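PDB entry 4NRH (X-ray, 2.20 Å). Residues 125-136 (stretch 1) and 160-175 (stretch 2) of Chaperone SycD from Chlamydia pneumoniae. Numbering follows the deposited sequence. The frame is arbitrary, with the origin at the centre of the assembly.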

# COMPACT_ATOMS: atom_id res chain seq x y z
N ASP D 125 -24.44 -7.27 -23.05
CA ASP D 125 -25.69 -8.03 -23.01
C ASP D 125 -26.01 -8.83 -24.28
O ASP D 125 -26.59 -9.91 -24.20
CB ASP D 125 -26.86 -7.08 -22.72
CG ASP D 125 -28.11 -7.81 -22.30
OD1 ASP D 125 -28.00 -8.96 -21.82
OD2 ASP D 125 -29.21 -7.24 -22.44
N LYS D 126 -25.63 -8.30 -25.44
CA LYS D 126 -26.00 -8.93 -26.71
C LYS D 126 -25.20 -10.20 -27.02
O LYS D 126 -25.63 -11.02 -27.82
CB LYS D 126 -25.85 -7.93 -27.86
CG LYS D 126 -26.81 -6.75 -27.78
CD LYS D 126 -26.56 -5.77 -28.91
CE LYS D 126 -27.52 -4.59 -28.83
NZ LYS D 126 -27.21 -3.54 -29.85
N ASP D 127 -24.04 -10.34 -26.39
CA ASP D 127 -23.14 -11.46 -26.67
C ASP D 127 -23.61 -12.74 -25.98
O ASP D 127 -23.73 -12.78 -24.75
CB ASP D 127 -21.72 -11.11 -26.23
CG ASP D 127 -20.67 -11.99 -26.86
OD1 ASP D 127 -21.02 -13.01 -27.49
OD2 ASP D 127 -19.47 -11.68 -26.72
N PRO D 128 -23.87 -13.79 -26.77
CA PRO D 128 -24.26 -15.10 -26.22
C PRO D 128 -23.08 -15.89 -25.64
O PRO D 128 -23.29 -16.72 -24.76
CB PRO D 128 -24.84 -15.83 -27.44
CG PRO D 128 -24.14 -15.21 -28.60
CD PRO D 128 -23.96 -13.77 -28.24
N TYR D 129 -21.88 -15.63 -26.13
CA TYR D 129 -20.69 -16.41 -25.75
C TYR D 129 -20.30 -16.39 -24.27
O TYR D 129 -19.87 -17.42 -23.75
CB TYR D 129 -19.50 -15.97 -26.61
CG TYR D 129 -19.49 -16.61 -27.98
CD1 TYR D 129 -19.04 -17.91 -28.15
CD2 TYR D 129 -19.94 -15.92 -29.09
CE1 TYR D 129 -19.03 -18.51 -29.39
CE2 TYR D 129 -19.94 -16.51 -30.35
CZ TYR D 129 -19.48 -17.81 -30.49
OH TYR D 129 -19.48 -18.40 -31.73
N PRO D 130 -20.41 -15.23 -23.58
CA PRO D 130 -20.11 -15.30 -22.14
C PRO D 130 -21.03 -16.28 -21.41
O PRO D 130 -20.58 -16.95 -20.48
CB PRO D 130 -20.36 -13.86 -21.67
CG PRO D 130 -20.12 -13.03 -22.87
CD PRO D 130 -20.60 -13.84 -24.04
N HIS D 131 -22.28 -16.35 -21.83
CA HIS D 131 -23.24 -17.29 -21.25
C HIS D 131 -22.92 -18.73 -21.60
O HIS D 131 -23.06 -19.63 -20.77
CB HIS D 131 -24.66 -16.94 -21.72
CG HIS D 131 -25.11 -15.57 -21.32
ND1 HIS D 131 -25.52 -15.26 -20.05
CD2 HIS D 131 -25.20 -14.42 -22.04
CE1 HIS D 131 -25.85 -13.98 -19.99
NE2 HIS D 131 -25.66 -13.45 -21.18
N TYR D 132 -22.47 -18.96 -22.84
CA TYR D 132 -22.11 -20.30 -23.29
C TYR D 132 -20.94 -20.88 -22.50
O TYR D 132 -20.95 -22.05 -22.13
CB TYR D 132 -21.78 -20.30 -24.78
CG TYR D 132 -21.24 -21.63 -25.28
CD1 TYR D 132 -22.07 -22.73 -25.41
CD2 TYR D 132 -19.89 -21.78 -25.60
CE1 TYR D 132 -21.58 -23.95 -25.86
CE2 TYR D 132 -19.40 -22.99 -26.05
CZ TYR D 132 -20.25 -24.07 -26.18
OH TYR D 132 -19.76 -25.28 -26.63
N TYR D 133 -19.93 -20.05 -22.26
CA TYR D 133 -18.76 -20.48 -21.50
C TYR D 133 -19.10 -20.63 -20.02
O TYR D 133 -18.45 -21.38 -19.30
CB TYR D 133 -17.60 -19.50 -21.69
CG TYR D 133 -16.93 -19.66 -23.04
CD1 TYR D 133 -16.20 -20.80 -23.34
CD2 TYR D 133 -17.03 -18.67 -24.01
CE1 TYR D 133 -15.58 -20.95 -24.57
CE2 TYR D 133 -16.42 -18.81 -25.24
CZ TYR D 133 -15.70 -19.96 -25.51
OH TYR D 133 -15.09 -20.10 -26.74
N ALA D 134 -20.12 -19.91 -19.58
CA ALA D 134 -20.66 -20.11 -18.24
C ALA D 134 -21.33 -21.48 -18.16
O ALA D 134 -21.20 -22.19 -17.16
CB ALA D 134 -21.65 -19.01 -17.88
N TYR D 135 -22.04 -21.84 -19.22
CA TYR D 135 -22.67 -23.15 -19.34
C TYR D 135 -21.64 -24.27 -19.23
O TYR D 135 -21.84 -25.25 -18.51
CB TYR D 135 -23.45 -23.26 -20.65
CG TYR D 135 -23.51 -24.66 -21.24
CD1 TYR D 135 -24.45 -25.58 -20.79
CD2 TYR D 135 -22.65 -25.05 -22.25
CE1 TYR D 135 -24.51 -26.85 -21.32
CE2 TYR D 135 -22.70 -26.32 -22.79
CZ TYR D 135 -23.64 -27.22 -22.32
OH TYR D 135 -23.70 -28.48 -22.86
N ILE D 136 -20.54 -24.13 -19.97
CA ILE D 136 -19.45 -25.10 -19.92
C ILE D 136 -18.91 -25.26 -18.50
O ILE D 136 -18.74 -26.38 -18.02
CB ILE D 136 -18.29 -24.69 -20.86
CG1 ILE D 136 -18.74 -24.76 -22.32
CG2 ILE D 136 -17.08 -25.57 -20.64
CD1 ILE D 136 -17.64 -24.41 -23.31
N HIS D 160 -31.54 -16.15 -34.53
CA HIS D 160 -32.04 -15.05 -35.36
C HIS D 160 -30.95 -14.16 -35.94
O HIS D 160 -31.16 -13.49 -36.95
CB HIS D 160 -33.05 -14.20 -34.58
CG HIS D 160 -34.13 -15.00 -33.92
ND1 HIS D 160 -34.63 -14.69 -32.68
CD2 HIS D 160 -34.80 -16.11 -34.34
CE1 HIS D 160 -35.57 -15.57 -32.35
NE2 HIS D 160 -35.69 -16.44 -33.34
N LYS D 161 -29.78 -14.13 -35.31
CA LYS D 161 -28.68 -13.31 -35.80
C LYS D 161 -27.62 -14.15 -36.50
O LYS D 161 -27.16 -15.16 -35.96
CB LYS D 161 -28.04 -12.52 -34.65
CG LYS D 161 -28.94 -11.44 -34.07
CD LYS D 161 -28.13 -10.38 -33.34
CE LYS D 161 -29.03 -9.48 -32.50
NZ LYS D 161 -28.25 -8.68 -31.52
N PRO D 162 -27.23 -13.73 -37.72
CA PRO D 162 -26.22 -14.43 -38.53
C PRO D 162 -24.83 -14.39 -37.90
O PRO D 162 -24.00 -15.24 -38.19
CB PRO D 162 -26.25 -13.67 -39.86
CG PRO D 162 -26.73 -12.31 -39.50
CD PRO D 162 -27.73 -12.52 -38.39
N LEU D 163 -24.59 -13.39 -37.06
CA LEU D 163 -23.30 -13.22 -36.41
C LEU D 163 -23.00 -14.37 -35.44
O LEU D 163 -21.84 -14.72 -35.23
CB LEU D 163 -23.26 -11.88 -35.66
CG LEU D 163 -22.00 -11.54 -34.86
CD1 LEU D 163 -20.79 -11.50 -35.77
CD2 LEU D 163 -22.17 -10.22 -34.13
N TYR D 164 -24.05 -14.95 -34.87
CA TYR D 164 -23.89 -15.97 -33.84
C TYR D 164 -24.42 -17.33 -34.29
O TYR D 164 -24.84 -18.14 -33.46
CB TYR D 164 -24.61 -15.55 -32.56
CG TYR D 164 -24.32 -14.14 -32.11
CD1 TYR D 164 -23.03 -13.75 -31.76
CD2 TYR D 164 -25.33 -13.20 -32.03
CE1 TYR D 164 -22.77 -12.45 -31.35
CE2 TYR D 164 -25.08 -11.90 -31.62
CZ TYR D 164 -23.80 -11.54 -31.28
OH TYR D 164 -23.55 -10.25 -30.87
N ASN D 165 -24.38 -17.59 -35.59
CA ASN D 165 -24.96 -18.82 -36.13
C ASN D 165 -24.16 -20.07 -35.75
O ASN D 165 -24.75 -21.10 -35.43
CB ASN D 165 -25.07 -18.74 -37.65
CG ASN D 165 -25.80 -19.93 -38.24
OD1 ASN D 165 -27.03 -19.98 -38.25
ND2 ASN D 165 -25.04 -20.90 -38.74
N GLU D 166 -22.84 -19.97 -35.79
CA GLU D 166 -21.96 -21.07 -35.40
C GLU D 166 -22.30 -21.57 -34.00
O GLU D 166 -22.27 -22.77 -33.73
CB GLU D 166 -20.49 -20.65 -35.46
CG GLU D 166 -19.89 -20.70 -36.86
CD GLU D 166 -18.42 -20.34 -36.87
OE1 GLU D 166 -17.97 -19.64 -35.94
OE2 GLU D 166 -17.72 -20.74 -37.83
N LEU D 167 -22.63 -20.64 -33.11
CA LEU D 167 -23.03 -20.98 -31.75
C LEU D 167 -24.44 -21.56 -31.72
O LEU D 167 -24.72 -22.51 -30.99
CB LEU D 167 -22.96 -19.75 -30.84
CG LEU D 167 -22.37 -19.91 -29.44
CD1 LEU D 167 -22.59 -18.65 -28.62
CD2 LEU D 167 -22.93 -21.13 -28.72
N LYS D 168 -25.33 -20.99 -32.53
CA LYS D 168 -26.71 -21.47 -32.63
C LYS D 168 -26.77 -22.93 -33.04
O LYS D 168 -27.57 -23.71 -32.53
CB LYS D 168 -27.51 -20.61 -33.61
CG LYS D 168 -28.93 -21.12 -33.86
CD LYS D 168 -29.67 -20.25 -34.86
CE LYS D 168 -31.11 -20.72 -35.02
NZ LYS D 168 -31.84 -19.95 -36.07
N GLU D 169 -25.90 -23.31 -33.98
CA GLU D 169 -25.81 -24.69 -34.44
C GLU D 169 -25.40 -25.61 -33.29
O GLU D 169 -25.99 -26.68 -33.10
CB GLU D 169 -24.80 -24.81 -35.58
CG GLU D 169 -25.15 -24.00 -36.82
CD GLU D 169 -26.23 -24.66 -37.67
OE1 GLU D 169 -26.61 -25.80 -37.37
OE2 GLU D 169 -26.68 -24.02 -38.64
N GLU D 170 -24.39 -25.18 -32.53
CA GLU D 170 -23.86 -25.97 -31.42
C GLU D 170 -24.91 -26.24 -30.34
O GLU D 170 -25.01 -27.36 -29.84
CB GLU D 170 -22.66 -25.25 -30.80
CG GLU D 170 -22.01 -26.01 -29.65
CD GLU D 170 -21.31 -27.28 -30.10
OE1 GLU D 170 -21.00 -27.39 -31.31
OE2 GLU D 170 -21.07 -28.16 -29.25
N ILE D 171 -25.68 -25.22 -29.99
CA ILE D 171 -26.69 -25.35 -28.94
C ILE D 171 -27.78 -26.33 -29.37
O ILE D 171 -28.28 -27.12 -28.56
CB ILE D 171 -27.32 -23.99 -28.58
CG1 ILE D 171 -26.24 -23.02 -28.09
CG2 ILE D 171 -28.41 -24.15 -27.53
CD1 ILE D 171 -26.76 -21.67 -27.68
N LEU D 172 -28.14 -26.28 -30.65
CA LEU D 172 -29.05 -27.26 -31.23
C LEU D 172 -28.46 -28.66 -31.13
O LEU D 172 -29.15 -29.62 -30.79
CB LEU D 172 -29.36 -26.92 -32.69
CG LEU D 172 -30.26 -25.71 -32.94
CD1 LEU D 172 -30.29 -25.35 -34.42
CD2 LEU D 172 -31.67 -25.98 -32.43
N ASP D 173 -27.16 -28.76 -31.42
CA ASP D 173 -26.45 -30.03 -31.38
C ASP D 173 -26.38 -30.58 -29.95
O ASP D 173 -26.43 -31.79 -29.74
CB ASP D 173 -25.04 -29.87 -31.95
CG ASP D 173 -24.33 -31.20 -32.11
OD1 ASP D 173 -25.00 -32.23 -32.32
OD2 ASP D 173 -23.08 -31.21 -32.02
N ILE D 174 -26.25 -29.68 -28.99
CA ILE D 174 -26.23 -30.06 -27.58
C ILE D 174 -27.58 -30.62 -27.13
O ILE D 174 -27.65 -31.62 -26.42
CB ILE D 174 -25.86 -28.86 -26.68
CG1 ILE D 174 -24.41 -28.43 -26.93
CG2 ILE D 174 -26.06 -29.19 -25.21
CD1 ILE D 174 -23.93 -27.33 -26.01
N ARG D 175 -28.65 -29.97 -27.58
CA ARG D 175 -30.00 -30.32 -27.14
C ARG D 175 -30.61 -31.46 -27.95
O ARG D 175 -31.46 -31.22 -28.82
CB ARG D 175 -30.91 -29.09 -27.19
CG ARG D 175 -30.54 -28.02 -26.18
CD ARG D 175 -31.30 -26.72 -26.42
NE ARG D 175 -31.12 -25.79 -25.31
CZ ARG D 175 -31.62 -24.56 -25.28
NH1 ARG D 175 -32.33 -24.10 -26.31
NH2 ARG D 175 -31.41 -23.78 -24.23
O HOH W 1 -28.24 -11.03 -29.20

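Leu167 lies at the centre of the contact and has the largest area covered by the other stretch. Its two methyls serve two different rings: Leu167 CD1 sits 3.5 Å from the centroid of the Tyr129 ring and only 5° off the ring normal, while Leu167 CD2 lies 4.1 Å from the centroid of the Tyr132 ring, 25° off its normal. Both are CH-pi contacts over a ring face, so each methyl of one leucine covers a face of a different tyrosine, the two three residues apart on their helix. Leu167 CD1 also meets Pro128 CG at 3.8 Å.

Pro128 in turn packs on Tyr164, the N-cap residue of the second helix. Pro128 CD stands 3.6 Å from the centroid of the Tyr164 ring and 12° off the normal, again over the face, where the polarised C-H groups next to a proline nitrogen suit an aromatic surface. Towards the C-terminal ends of the stretches, Ile174 CD1 approaches the edge of the Tyr132 ring, 4.1 Å from Tyr132 CE1, and reaches Tyr135 as well, 3.6 Å from Tyr135 CE2. The helices run in broadly the same direction, at 31°, with axes no closer than 11.8 Å; large side chains bridge that gap.

No direct hydrogen bond joins the stretches. Around this apolar centre, Glu170 also touches Tyr132, its closest approach being Glu170 CG to Tyr132 OH at 3.8 Å. Asp127 uses its carboxylate within its own stretch: Tyr129 N donates to Asp127 OD1 at 3.1 Å, a capping bond at the turn that leads into the helix. At the polar edge the link is water-mediated. Water 1 donates to Lys126 O at 3.0 Å and accepts a weak bond from Lys161 NZ at 3.3 Å, joining a backbone carbonyl to an ammonium group.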